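Local coordinates for protein phosphoribosylformylglycinamidine synthase 2 (Thermus thermophilus, PDB 3VIU) that belongs to the PurM-like AIR synthase-related family, carries two N-terminal-type and two C-terminal-type domains in one chain, and binds adenosine-5'-diphosphate and magnesium, at residues A[508-516]-A[596-604]; A[606-615]-A[660-668]. All coordinates share one frame; numbering follows the deposited sequence.

Interaction 1. Residues A[508-516]-A[596-604]; sequences LKEASEALG and LGREKAVQE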
loop_
_atom_site.group_PDB
_atom_site.type_symbol
_atom_site.label_atom_id
_atom_site.label_comp_id
_atom_site.label_asym_id
_atom_site.label_seq_id
_atom_site.Cartn_x
_atom_site.Cartn_y
_atom_site.Cartn_z
ATOM N N LEU A 508 1.100 11.838 8.801
ATOM C CA LEU A 508 1.447 10.475 9.197
ATOM C C LEU A 508 2.156 10.452 10.554
ATOM O O LEU A 508 1.821 9.660 11.436
ATOM C CB LEU A 508 2.344 9.847 8.130
ATOM C CG LEU A 508 1.706 8.961 7.046
ATOM C CD1 LEU A 508 0.239 9.298 6.847
ATOM C CD2 LEU A 508 2.487 9.121 5.755
ATOM N N LYS A 509 3.133 11.334 10.710
ATOM C CA LYS A 509 3.890 11.435 11.944
ATOM C C LYS A 509 2.941 11.578 13.127
ATOM O O LYS A 509 3.012 10.827 14.105
ATOM C CB LYS A 509 4.812 12.653 11.877
ATOM C CG LYS A 509 5.482 13.020 13.188
ATOM C CD LYS A 509 6.079 14.416 13.106
ATOM C CE LYS A 509 6.835 14.784 14.382
ATOM N NZ LYS A 509 6.014 14.670 15.627
ATOM N N GLU A 510 2.040 12.545 13.014
ATOM C CA GLU A 510 1.085 12.828 14.069
ATOM C C GLU A 510 0.162 11.658 14.389
ATOM O O GLU A 510 -0.082 11.369 15.556
ATOM C CB GLU A 510 0.279 14.067 13.699
ATOM C CG GLU A 510 -0.650 14.556 14.783
ATOM C CD GLU A 510 -1.105 15.983 14.534
ATOM O OE1 GLU A 510 -2.014 16.449 15.255
ATOM O OE2 GLU A 510 -0.545 16.640 13.620
ATOM N N ALA A 511 -0.342 10.980 13.361
ATOM C CA ALA A 511 -1.225 9.838 13.576
ATOM C C ALA A 511 -0.416 8.674 14.138
ATOM O O ALA A 511 -0.867 7.949 15.021
ATOM C CB ALA A 511 -1.891 9.428 12.270
ATOM N N SER A 512 0.790 8.510 13.614
ATOM C CA SER A 512 1.675 7.442 14.041
ATOM C C SER A 512 2.033 7.557 15.516
ATOM O O SER A 512 1.999 6.569 16.251
ATOM C CB SER A 512 2.951 7.464 13.203
ATOM O OG SER A 512 3.867 6.488 13.653
ATOM N N GLU A 513 2.382 8.768 15.944
ATOM C CA GLU A 513 2.764 8.998 17.327
ATOM C C GLU A 513 1.596 8.767 18.275
ATOM O O GLU A 513 1.740 8.121 19.315
ATOM C CB GLU A 513 3.298 10.418 17.487
ATOM C CG GLU A 513 3.896 10.703 18.851
ATOM C CD GLU A 513 4.496 12.101 18.950
ATOM O OE1 GLU A 513 4.992 12.464 20.047
ATOM O OE2 GLU A 513 4.473 12.834 17.934
ATOM N N ALA A 514 0.429 9.275 17.906
ATOM C CA ALA A 514 -0.740 9.123 18.757
ATOM C C ALA A 514 -1.209 7.680 18.913
ATOM O O ALA A 514 -1.541 7.258 20.020
ATOM C CB ALA A 514 -1.868 9.980 18.235
ATOM N N LEU A 515 -1.235 6.927 17.815
ATOM C CA LEU A 515 -1.688 5.536 17.853
ATOM C C LEU A 515 -0.598 4.539 18.239
ATOM O O LEU A 515 -0.877 3.363 18.470
ATOM C CB LEU A 515 -2.266 5.128 16.498
ATOM C CG LEU A 515 -3.475 5.905 15.989
ATOM C CD1 LEU A 515 -3.800 5.456 14.570
ATOM C CD2 LEU A 515 -4.658 5.682 16.919
ATOM N N GLY A 516 0.644 4.998 18.312
ATOM C CA GLY A 516 1.720 4.093 18.663
ATOM C C GLY A 516 1.893 3.003 17.621
ATOM O O GLY A 516 1.960 1.820 17.950
ATOM N N LEU A 596 -7.384 12.067 17.697
ATOM C CA LEU A 596 -6.544 10.894 17.779
ATOM C C LEU A 596 -6.662 10.180 19.115
ATOM O O LEU A 596 -6.507 8.964 19.181
ATOM C CB LEU A 596 -5.100 11.281 17.477
ATOM C CG LEU A 596 -4.951 11.562 15.975
ATOM C CD1 LEU A 596 -3.689 12.347 15.695
ATOM C CD2 LEU A 596 -4.964 10.225 15.217
ATOM N N GLY A 597 -6.960 10.924 20.176
ATOM C CA GLY A 597 -7.104 10.303 21.480
ATOM C C GLY A 597 -8.329 9.413 21.496
ATOM O O GLY A 597 -8.293 8.286 22.004
ATOM N N ARG A 598 -9.426 9.915 20.936
ATOM C CA ARG A 598 -10.654 9.143 20.881
ATOM C C ARG A 598 -10.426 7.926 19.979
ATOM O O ARG A 598 -10.791 6.801 20.337
ATOM C CB ARG A 598 -11.797 10.005 20.331
ATOM C CG ARG A 598 -13.078 9.235 20.032
ATOM C CD ARG A 598 -13.695 8.655 21.295
ATOM N NE ARG A 598 -14.246 9.695 22.161
ATOM C CZ ARG A 598 -15.281 10.467 21.843
ATOM N NH1 ARG A 598 -15.895 10.324 20.676
ATOM N NH2 ARG A 598 -15.690 11.400 22.689
ATOM N N GLU A 599 -9.809 8.162 18.819
ATOM C CA GLU A 599 -9.536 7.105 17.854
ATOM C C GLU A 599 -8.821 5.924 18.497
ATOM O O GLU A 599 -9.229 4.776 18.325
ATOM C CB GLU A 599 -8.689 7.638 16.692
ATOM C CG GLU A 599 -8.439 6.599 15.593
ATOM C CD GLU A 599 -9.710 6.168 14.870
ATOM O OE1 GLU A 599 -9.942 4.949 14.736
ATOM O OE2 GLU A 599 -10.477 7.044 14.425
ATOM N N LYS A 600 -7.759 6.213 19.242
ATOM C CA LYS A 600 -6.983 5.171 19.914
ATOM C C LYS A 600 -7.827 4.413 20.941
ATOM O O LYS A 600 -7.791 3.182 21.002
ATOM C CB LYS A 600 -5.757 5.792 20.601
ATOM C CG LYS A 600 -4.865 4.804 21.348
ATOM C CD LYS A 600 -3.566 5.475 21.784
ATOM C CE LYS A 600 -2.581 4.490 22.414
ATOM N NZ LYS A 600 -2.973 4.050 23.790
ATOM N N ALA A 601 -8.585 5.148 21.745
ATOM C CA ALA A 601 -9.424 4.534 22.763
ATOM C C ALA A 601 -10.502 3.647 22.133
ATOM O O ALA A 601 -10.824 2.585 22.664
ATOM C CB ALA A 601 -10.063 5.615 23.633
ATOM N N VAL A 602 -11.056 4.079 21.004
ATOM C CA VAL A 602 -12.082 3.294 20.325
ATOM C C VAL A 602 -11.482 2.006 19.754
ATOM O O VAL A 602 -12.093 0.935 19.850
ATOM C CB VAL A 602 -12.749 4.099 19.168
ATOM C CG1 VAL A 602 -13.655 3.191 18.353
ATOM C CG2 VAL A 602 -13.569 5.255 19.732
ATOM N N GLN A 603 -10.290 2.111 19.165
ATOM C CA GLN A 603 -9.620 0.949 18.583
ATOM C C GLN A 603 -9.305 -0.101 19.648
ATOM O O GLN A 603 -9.419 -1.303 19.405
ATOM C CB GLN A 603 -8.324 1.357 17.867
ATOM C CG GLN A 603 -8.516 2.316 16.699
ATOM C CD GLN A 603 -7.416 2.221 15.644
ATOM O OE1 GLN A 603 -7.365 3.026 14.722
ATOM N NE2 GLN A 603 -6.543 1.230 15.774
ATOM N N GLU A 604 -8.906 0.353 20.829
ATOM C CA GLU A 604 -8.597 -0.570 21.908
ATOM C C GLU A 604 -9.880 -1.099 22.515
ATOM O O GLU A 604 -9.929 -2.239 22.978
ATOM C CB GLU A 604 -7.742 0.113 22.972
ATOM C CG GLU A 604 -6.335 0.392 22.481
ATOM C CD GLU A 604 -5.544 1.284 23.413
ATOM O OE1 GLU A 604 -4.405 1.662 23.049
ATOM O OE2 GLU A 604 -6.062 1.604 24.504
#
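Leu596 and Leu515 carry this helix-to-helix contact, each reaching across to the other helix. Leu596 lies against one turn of helix 508-515. Its CB sits 3.6 Å from Ala514 CB. Its two methyls then divide: CD1 goes to Glu510, 3.9 Å from Glu510 CG, and CD2 goes toward Ala511, 4.1 Å from Ala511 CA. Leu515 answers as a knob in a hole made by Leu596, Glu599, Lys600 and Gln603. Its CG lies anti to the carbonyl carbon (chi1 -61°), and CD2 comes down on Lys600, 3.8 Å from Lys600 CB. The side chains of Leu515 and Lys600 lie alongside one another, pointing opposite ways. The aliphatic part of Lys600 passes over the end of helix 508-515, with CD 3.2 Å from Ala514 O. Beyond this the lysine chain bends at its last torsion, and NZ makes a salt bridge with Glu604 OE1 at 2.9 Å, one turn along its own helix. No hydrogen bond links the two segments; the contact rests on packing, mostly of aliphatic groups.

Further out, Glu599 meets Leu515 through its CG. Its carboxylate is held by Arg471 and Ser659. Met463 of helix 458-475 touches both Leu596 and Glu510. The axes of segments 508-515 and 596-604 approach to 9.6 Å and cross at -46°. Gly516, with positive phi, ends the first helix just beyond Leu515. The arrangement is a helix-helix packing between the second PurM-like N-terminal domain and the C-terminal domain that follows it.

Interaction 2. Residues A[606-615]-A[660-668]; sequences IRDLIQRGLT and RVLFTVEKT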
loop_
_atom_site.group_PDB
_atom_site.type_symbol
_atom_site.label_atom_id
_atom_site.label_comp_id
_atom_site.label_asym_id
_atom_site.label_seq_id
_atom_site.Cartn_x
_atom_site.Cartn_y
_atom_site.Cartn_z
ATOM N N ILE A 606 -12.691 -1.672 20.858
ATOM C CA ILE A 606 -13.234 -2.694 19.974
ATOM C C ILE A 606 -12.410 -3.981 19.993
ATOM O O ILE A 606 -12.970 -5.076 19.916
ATOM C CB ILE A 606 -13.407 -2.172 18.511
ATOM C CG1 ILE A 606 -14.247 -3.167 17.713
ATOM C CG2 ILE A 606 -12.054 -1.999 17.829
ATOM C CD1 ILE A 606 -15.516 -3.590 18.406
ATOM N N ARG A 607 -11.091 -3.866 20.104
ATOM C CA ARG A 607 -10.271 -5.071 20.159
ATOM C C ARG A 607 -10.560 -5.834 21.461
ATOM O O ARG A 607 -10.686 -7.059 21.446
ATOM C CB ARG A 607 -8.772 -4.740 20.058
ATOM C CG ARG A 607 -8.358 -4.152 18.707
ATOM C CD ARG A 607 -6.839 -4.230 18.473
ATOM N NE ARG A 607 -6.062 -3.545 19.507
ATOM C CZ ARG A 607 -5.717 -2.261 19.475
ATOM N NH1 ARG A 607 -6.069 -1.492 18.449
ATOM N NH2 ARG A 607 -5.023 -1.745 20.480
ATOM N N ASP A 608 -10.677 -5.115 22.577
ATOM C CA ASP A 608 -10.968 -5.752 23.861
ATOM C C ASP A 608 -12.283 -6.501 23.784
ATOM O O ASP A 608 -12.375 -7.673 24.160
ATOM C CB ASP A 608 -11.064 -4.721 24.984
ATOM C CG ASP A 608 -9.716 -4.213 25.415
ATOM O OD1 ASP A 608 -8.712 -4.932 25.200
ATOM O OD2 ASP A 608 -9.650 -3.100 25.978
ATOM N N LEU A 609 -13.293 -5.791 23.298
ATOM C CA LEU A 609 -14.633 -6.321 23.134
ATOM C C LEU A 609 -14.610 -7.649 22.376
ATOM O O LEU A 609 -15.287 -8.606 22.754
ATOM C CB LEU A 609 -15.475 -5.285 22.383
ATOM C CG LEU A 609 -16.783 -4.746 22.972
ATOM C CD1 LEU A 609 -16.733 -4.665 24.484
ATOM C CD2 LEU A 609 -17.050 -3.385 22.363
ATOM N N ILE A 610 -13.810 -7.710 21.319
ATOM C CA ILE A 610 -13.719 -8.913 20.495
ATOM C C ILE A 610 -12.869 -10.027 21.129
ATOM O O ILE A 610 -13.233 -11.203 21.061
ATOM C CB ILE A 610 -13.153 -8.558 19.098
ATOM C CG1 ILE A 610 -13.636 -9.554 18.046
ATOM C CG2 ILE A 610 -11.636 -8.562 19.131
ATOM C CD1 ILE A 610 -12.997 -10.919 18.134
ATOM N N GLN A 611 -11.747 -9.663 21.746
ATOM C CA GLN A 611 -10.878 -10.655 22.369
ATOM C C GLN A 611 -11.564 -11.323 23.558
ATOM O O GLN A 611 -11.321 -12.490 23.848
ATOM C CB GLN A 611 -9.561 -10.008 22.811
ATOM C CG GLN A 611 -8.833 -9.286 21.675
ATOM C CD GLN A 611 -7.552 -8.600 22.122
ATOM O OE1 GLN A 611 -7.524 -7.910 23.145
ATOM N NE2 GLN A 611 -6.485 -8.776 21.346
ATOM N N ARG A 612 -12.423 -10.579 24.246
ATOM C CA ARG A 612 -13.136 -11.127 25.390
ATOM C C ARG A 612 -14.349 -11.917 24.928
ATOM O O ARG A 612 -15.131 -12.386 25.750
ATOM C CB ARG A 612 -13.605 -10.015 26.318
ATOM C CG ARG A 612 -12.501 -9.218 26.952
ATOM C CD ARG A 612 -13.105 -8.142 27.823
ATOM N NE ARG A 612 -12.093 -7.308 28.455
ATOM C CZ ARG A 612 -12.373 -6.312 29.288
ATOM N NH1 ARG A 612 -13.637 -6.034 29.587
ATOM N NH2 ARG A 612 -11.394 -5.588 29.815
ATOM N N GLY A 613 -14.511 -12.037 23.611
ATOM C CA GLY A 613 -15.634 -12.776 23.055
ATOM C C GLY A 613 -17.004 -12.132 23.208
ATOM O O GLY A 613 -18.024 -12.808 23.064
ATOM N N LEU A 614 -17.043 -10.837 23.507
ATOM C CA LEU A 614 -18.315 -10.136 23.659
ATOM C C LEU A 614 -18.983 -9.864 22.315
ATOM O O LEU A 614 -20.206 -9.741 22.240
ATOM C CB LEU A 614 -18.110 -8.809 24.389
ATOM C CG LEU A 614 -17.831 -8.885 25.889
ATOM C CD1 LEU A 614 -17.340 -7.535 26.389
ATOM C CD2 LEU A 614 -19.094 -9.310 26.622
ATOM N N THR A 615 -18.175 -9.777 21.260
ATOM C CA THR A 615 -18.681 -9.500 19.917
ATOM C C THR A 615 -17.825 -10.142 18.832
ATOM O O THR A 615 -16.606 -10.222 18.959
ATOM C CB THR A 615 -18.702 -7.985 19.636
ATOM O OG1 THR A 615 -19.206 -7.748 18.316
ATOM C CG2 THR A 615 -17.290 -7.414 19.727
ATOM N N ARG A 660 -15.728 5.956 14.785
ATOM C CA ARG A 660 -17.063 5.413 15.032
ATOM C C ARG A 660 -17.150 3.947 14.588
ATOM O O ARG A 660 -16.807 3.611 13.453
ATOM C CB ARG A 660 -18.113 6.254 14.307
ATOM C CG ARG A 660 -18.067 7.732 14.694
ATOM C CD ARG A 660 -19.311 8.477 14.230
ATOM N NE ARG A 660 -19.400 8.553 12.774
ATOM C CZ ARG A 660 -20.490 8.926 12.114
ATOM N NH1 ARG A 660 -21.588 9.254 12.777
ATOM N NH2 ARG A 660 -20.477 8.977 10.790
ATOM N N VAL A 661 -17.611 3.082 15.492
ATOM C CA VAL A 661 -17.719 1.647 15.219
ATOM C C VAL A 661 -19.040 1.003 15.641
ATOM O O VAL A 661 -19.548 1.239 16.742
ATOM C CB VAL A 661 -16.581 0.859 15.931
ATOM C CG1 VAL A 661 -16.744 -0.636 15.690
ATOM C CG2 VAL A 661 -15.227 1.328 15.429
ATOM N N LEU A 662 -19.572 0.167 14.756
ATOM C CA LEU A 662 -20.809 -0.564 15.004
ATOM C C LEU A 662 -20.463 -2.010 15.346
ATOM O O LEU A 662 -19.534 -2.575 14.777
ATOM C CB LEU A 662 -21.687 -0.562 13.752
ATOM C CG LEU A 662 -22.290 0.757 13.270
ATOM C CD1 LEU A 662 -22.918 0.579 11.881
ATOM C CD2 LEU A 662 -23.325 1.210 14.276
ATOM N N PHE A 663 -21.200 -2.609 16.271
ATOM C CA PHE A 663 -20.970 -4.008 16.628
ATOM C C PHE A 663 -22.191 -4.600 17.313
ATOM O O PHE A 663 -23.048 -3.872 17.813
ATOM C CB PHE A 663 -19.729 -4.159 17.513
ATOM C CG PHE A 663 -19.926 -3.725 18.932
ATOM C CD1 PHE A 663 -20.082 -4.666 19.942
ATOM C CD2 PHE A 663 -19.950 -2.381 19.264
ATOM C CE1 PHE A 663 -20.256 -4.274 21.261
ATOM C CE2 PHE A 663 -20.124 -1.980 20.574
ATOM C CZ PHE A 663 -20.278 -2.931 21.577
ATOM N N THR A 664 -22.284 -5.925 17.311
ATOM C CA THR A 664 -23.420 -6.587 17.926
ATOM C C THR A 664 -22.985 -7.527 19.044
ATOM O O THR A 664 -21.886 -8.087 19.015
ATOM C CB THR A 664 -24.209 -7.390 16.892
ATOM O OG1 THR A 664 -23.500 -8.590 16.583
ATOM C CG2 THR A 664 -24.387 -6.585 15.616
ATOM N N VAL A 665 -23.856 -7.691 20.032
ATOM C CA VAL A 665 -23.581 -8.561 21.170
ATOM C C VAL A 665 -24.768 -9.484 21.340
ATOM O O VAL A 665 -25.866 -9.185 20.871
ATOM C CB VAL A 665 -23.427 -7.756 22.492
ATOM C CG1 VAL A 665 -22.287 -6.783 22.378
ATOM C CG2 VAL A 665 -24.710 -7.009 22.801
ATOM N N GLU A 666 -24.558 -10.613 22.000
ATOM C CA GLU A 666 -25.674 -11.504 22.229
ATOM C C GLU A 666 -26.441 -10.853 23.376
ATOM O O GLU A 666 -25.850 -10.307 24.303
ATOM C CB GLU A 666 -25.187 -12.908 22.596
ATOM C CG GLU A 666 -26.297 -13.948 22.735
ATOM C CD GLU A 666 -26.940 -13.952 24.121
ATOM O OE1 GLU A 666 -27.975 -14.636 24.299
ATOM O OE2 GLU A 666 -26.406 -13.281 25.035
ATOM N N LYS A 667 -27.761 -10.880 23.258
ATOM C CA LYS A 667 -28.713 -10.321 24.214
ATOM C C LYS A 667 -28.265 -10.293 25.685
ATOM O O LYS A 667 -28.228 -9.235 26.319
ATOM C CB LYS A 667 -30.005 -11.120 24.079
ATOM C CG LYS A 667 -31.280 -10.420 24.448
ATOM C CD LYS A 667 -32.439 -11.112 23.731
ATOM C CE LYS A 667 -32.385 -12.629 23.919
ATOM N NZ LYS A 667 -33.356 -13.358 23.050
ATOM N N THR A 668 -27.922 -11.458 26.219
ATOM C CA THR A 668 -27.511 -11.562 27.615
ATOM C C THR A 668 -26.079 -11.091 27.905
ATOM O O THR A 668 -25.532 -11.367 28.976
ATOM C CB THR A 668 -27.686 -13.023 28.126
ATOM O OG1 THR A 668 -26.782 -13.898 27.436
ATOM C CG2 THR A 668 -29.107 -13.501 27.874
HETATM O O HOH W 1 -22.154 -11.546 22.158
#
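Phe663 and Thr615 meet through their first torsions. The phenylalanine CG stands between its backbone N and carbonyl carbon (chi1 75°), which raises the ring from the strand toward the helix. Thr615 holds OG1 opposite its own backbone N (chi1 -180°), and this hydroxyl reaches the strand at the rim of the ring. OG1 lies in the ring plane, 3.6 Å from Phe663 CD1. The same OG1 donates to Thr664 O at 2.8 Å. The C=O...O angle is 144°, and the donor sits somewhat out of the carbonyl plane.

Leu609 comes over one face of the ring in a CH-pi contact. Its CD2 is 3.7 Å from the centroid of the Phe663 ring, shifted toward the rim. A turn earlier, Ile606 CG1 packs on Val661 CG1 at 4.1 Å.

The helix ends in a Schellman motif at Gly613, and the chain then turns back to the strand. There Leu614 O lies 3.6 Å from Val665 CG1. A water bridges Leu614 O and Glu666 N, accepting from that N-H at 2.6 Å.

The helix runs nearly parallel to the strand and packs on one side of the sheet. Strand 661-665 lies between strands 618-620 and 563-567. Leu662, pointing away from helix 606-611, meets helix 625-634. Helix 670-679 touches Leu609 and Val665.

How the interactions relate
From the N terminus, helix 495-515 supplies the first half of interaction 1. The chain then crosses from one PurM-like domain to the next, and interaction 1 closes this 79-residue loop at the start of helix 596-611. Interaction 2 opens only two residues later, on the same helix. It closes a shorter loop of 44 residues at strand 661-665. The two loops therefore follow in series and neither nest nor cross. Helix 596-611 is the shared piece: its first part meets the N-terminal-type domain, its last part the sheet of its own domain. The contacts touch where Val602 CG1 packs on Val661 CG2 at 3.8 Å.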